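Local structure of peroxidase (Cellulomonas bogoriensis 69B4 = DSM 16987, 6QZO) at the interface of chains A and B. The protein is a DyP-type peroxidase that uses heme b to oxidise substrates with hydrogen peroxide. Numbering follows the deposited sequence. Chains: chain A/B, Peroxidase.

The interface of chains A and B. Residues chain A 179-181, 188, 194-195, 311; chain B 91-92, 95, 153-154.
A:Arg181 reaches out of chain A and slots its guanidinium between B:Val95 and B:Thr153, with the hydroxyl of B:Thr154 at its rim. CB of B:Val95 lies 3.6 Å above one face, while the methyl CG2 of B:Thr153 sits against the other, 3.7 Å from NH2. The flat group suits this slit, since its faces accept carbon and its edge donates. NH1 gives a hydrogen bond of 2.8 Å to OG1 of B:Thr154, almost in the guanidinium plane though bent, 136° at the hydrogen. That hydroxyl donates in turn to the carbonyl O of B:Val95, so it serves NH1 as acceptor and the two bonds hold its rotation. An alanine in place of A:Arg181 would probably leave B:Thr154 OG1 without its donor across the interface and open a gap between B:Val95 and B:Thr153.

B:Thr153, near the start of helix 152-165, serves two neighbours by its two branches. With CG2 anti to the backbone N (OG1 at chi1 -62°), the methyl faces the arginine and OG1 points to the edge of the A:Phe179 ring, 3.6 Å from CE1. A:Asn311 packs CB over a face of that ring and donates from ND2 to the carbonyl O of A:Arg194, which probably steadies the loop carrying A:Arg194.

The flat guanidinium of A:Arg194 can lie on the CH2 groups of B:Glu91, whose CB sits beneath its centre, 3.8 Å from CZ. The carboxylate stays 4.8 Å away, OE1 to NH1, so any attraction is probably long-range. B:Leu92 sets CD2 of its branched apolar end against the aliphatic base of A:Arg194.

Repeated by the two-fold axis, this patch, where polar side chains meet largely through carbons and flat faces beside a guanidinium-hydroxyl bond, helps join the two chains in what may be the functional dimer.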
loop_
_atom_site.group_PDB
_atom_site.type_symbol
_atom_site.label_atom_id
_atom_site.label_comp_id
_atom_site.label_asym_id
_atom_site.label_seq_id
_atom_site.Cartn_x
_atom_site.Cartn_y
_atom_site.Cartn_z
ATOM N N PHE A 179 -3.534 5.983 -0.951
ATOM C CA PHE A 179 -3.619 5.634 -2.382
ATOM C C PHE A 179 -4.867 6.245 -3.020
ATOM O O PHE A 179 -5.876 6.544 -2.331
ATOM C CB PHE A 179 -3.643 4.116 -2.561
ATOM C CG PHE A 179 -4.756 3.398 -1.841
ATOM C CD1 PHE A 179 -5.999 3.237 -2.436
ATOM C CD2 PHE A 179 -4.552 2.861 -0.581
ATOM C CE1 PHE A 179 -7.017 2.564 -1.786
ATOM C CE2 PHE A 179 -5.572 2.181 0.064
ATOM C CZ PHE A 179 -6.803 2.035 -0.535
ATOM N N ARG A 180 -4.752 6.460 -4.329
ATOM C CA ARG A 180 -5.869 6.669 -5.277
ATOM C C ARG A 180 -5.727 5.570 -6.329
ATOM O O ARG A 180 -4.956 4.620 -6.087
ATOM C CB ARG A 180 -5.785 8.056 -5.921
ATOM C CG ARG A 180 -5.668 9.202 -4.922
ATOM C CD ARG A 180 -5.484 10.533 -5.638
ATOM N NE ARG A 180 -5.611 11.633 -4.691
ATOM C CZ ARG A 180 -6.185 12.808 -4.935
ATOM N NH1 ARG A 180 -6.737 13.082 -6.111
ATOM N NH2 ARG A 180 -6.232 13.711 -3.971
ATOM N N ARG A 181 -6.363 5.729 -7.480
ATOM C CA ARG A 181 -6.227 4.756 -8.592
ATOM C C ARG A 181 -4.797 4.844 -9.150
ATOM O O ARG A 181 -4.083 5.814 -8.845
ATOM C CB ARG A 181 -7.375 4.968 -9.583
ATOM C CG ARG A 181 -8.721 4.608 -8.981
ATOM C CD ARG A 181 -9.615 3.878 -9.947
ATOM N NE ARG A 181 -10.880 3.444 -9.337
ATOM C CZ ARG A 181 -11.230 2.190 -9.054
ATOM N NH1 ARG A 181 -10.413 1.170 -9.295
ATOM N NH2 ARG A 181 -12.408 1.960 -8.505
ATOM N N PRO A 188 -14.584 5.642 -12.678
ATOM C CA PRO A 188 -15.786 5.546 -13.515
ATOM C C PRO A 188 -16.357 6.926 -13.902
ATOM O O PRO A 188 -16.666 7.732 -13.001
ATOM C CB PRO A 188 -16.777 4.767 -12.629
ATOM C CG PRO A 188 -15.903 3.968 -11.664
ATOM C CD PRO A 188 -14.651 4.801 -11.466
ATOM N N ARG A 194 -12.421 8.593 -5.929
ATOM C CA ARG A 194 -13.383 7.741 -5.191
ATOM C C ARG A 194 -12.756 7.399 -3.856
ATOM O O ARG A 194 -11.601 6.991 -3.872
ATOM C CB ARG A 194 -13.706 6.464 -5.970
ATOM C CG ARG A 194 -14.634 6.691 -7.151
ATOM C CD ARG A 194 -16.075 6.766 -6.706
ATOM N NE ARG A 194 -16.978 7.042 -7.817
ATOM C CZ ARG A 194 -18.278 7.231 -7.685
ATOM N NH1 ARG A 194 -18.842 7.171 -6.489
ATOM N NH2 ARG A 194 -19.019 7.491 -8.748
ATOM N N ASN A 195 -13.493 7.607 -2.765
ATOM C CA ASN A 195 -13.053 7.234 -1.400
ATOM C C ASN A 195 -13.692 5.883 -1.064
ATOM O O ASN A 195 -14.508 5.391 -1.869
ATOM C CB ASN A 195 -13.329 8.352 -0.389
ATOM C CG ASN A 195 -14.796 8.545 -0.071
ATOM O OD1 ASN A 195 -15.581 7.598 -0.113
ATOM N ND2 ASN A 195 -15.171 9.764 0.257
ATOM N N ASN A 311 -6.889 7.777 0.177
ATOM C CA ASN A 311 -7.537 6.649 0.908
ATOM C C ASN A 311 -6.475 5.958 1.764
ATOM O O ASN A 311 -5.345 5.803 1.283
ATOM C CB ASN A 311 -8.160 5.619 -0.045
ATOM C CG ASN A 311 -9.159 6.247 -0.980
ATOM O OD1 ASN A 311 -9.973 7.067 -0.547
ATOM N ND2 ASN A 311 -9.074 5.894 -2.253
ATOM N N GLU B 91 -19.847 1.282 -7.388
ATOM C CA GLU B 91 -18.965 2.150 -8.204
ATOM C C GLU B 91 -17.490 1.808 -7.955
ATOM O O GLU B 91 -16.663 2.035 -8.869
ATOM C CB GLU B 91 -19.263 3.615 -7.889
ATOM C CG GLU B 91 -20.553 4.104 -8.530
ATOM C CD GLU B 91 -21.837 3.803 -7.776
ATOM O OE1 GLU B 91 -21.768 3.418 -6.584
ATOM O OE2 GLU B 91 -22.921 3.985 -8.392
ATOM N N LEU B 92 -17.163 1.275 -6.778
ATOM C CA LEU B 92 -15.769 0.874 -6.441
ATOM C C LEU B 92 -15.420 -0.454 -7.123
ATOM O O LEU B 92 -14.260 -0.877 -6.998
ATOM C CB LEU B 92 -15.630 0.736 -4.925
ATOM C CG LEU B 92 -15.659 2.017 -4.110
ATOM C CD1 LEU B 92 -15.353 1.717 -2.649
ATOM C CD2 LEU B 92 -14.669 3.034 -4.656
ATOM N N VAL B 95 -14.156 -0.984 -12.112
ATOM C CA VAL B 95 -12.809 -1.044 -12.752
ATOM C C VAL B 95 -12.131 -2.324 -12.290
ATOM O O VAL B 95 -11.612 -2.370 -11.188
ATOM C CB VAL B 95 -11.981 0.213 -12.428
ATOM C CG1 VAL B 95 -10.593 0.148 -13.050
ATOM C CG2 VAL B 95 -12.687 1.472 -12.884
ATOM N N THR B 153 -7.514 0.607 -5.097
ATOM C CA THR B 153 -8.926 0.876 -4.738
ATOM C C THR B 153 -9.751 -0.363 -5.090
ATOM O O THR B 153 -10.567 -0.773 -4.253
ATOM C CB THR B 153 -9.435 2.154 -5.417
ATOM O OG1 THR B 153 -8.621 3.206 -4.900
ATOM C CG2 THR B 153 -10.898 2.441 -5.166
ATOM N N THR B 154 -9.541 -0.926 -6.284
ATOM C CA THR B 154 -10.169 -2.183 -6.746
ATOM C C THR B 154 -9.888 -3.292 -5.728
ATOM O O THR B 154 -10.816 -4.052 -5.387
ATOM C CB THR B 154 -9.649 -2.592 -8.131
ATOM O OG1 THR B 154 -9.848 -1.525 -9.068
ATOM C CG2 THR B 154 -10.344 -3.845 -8.634
#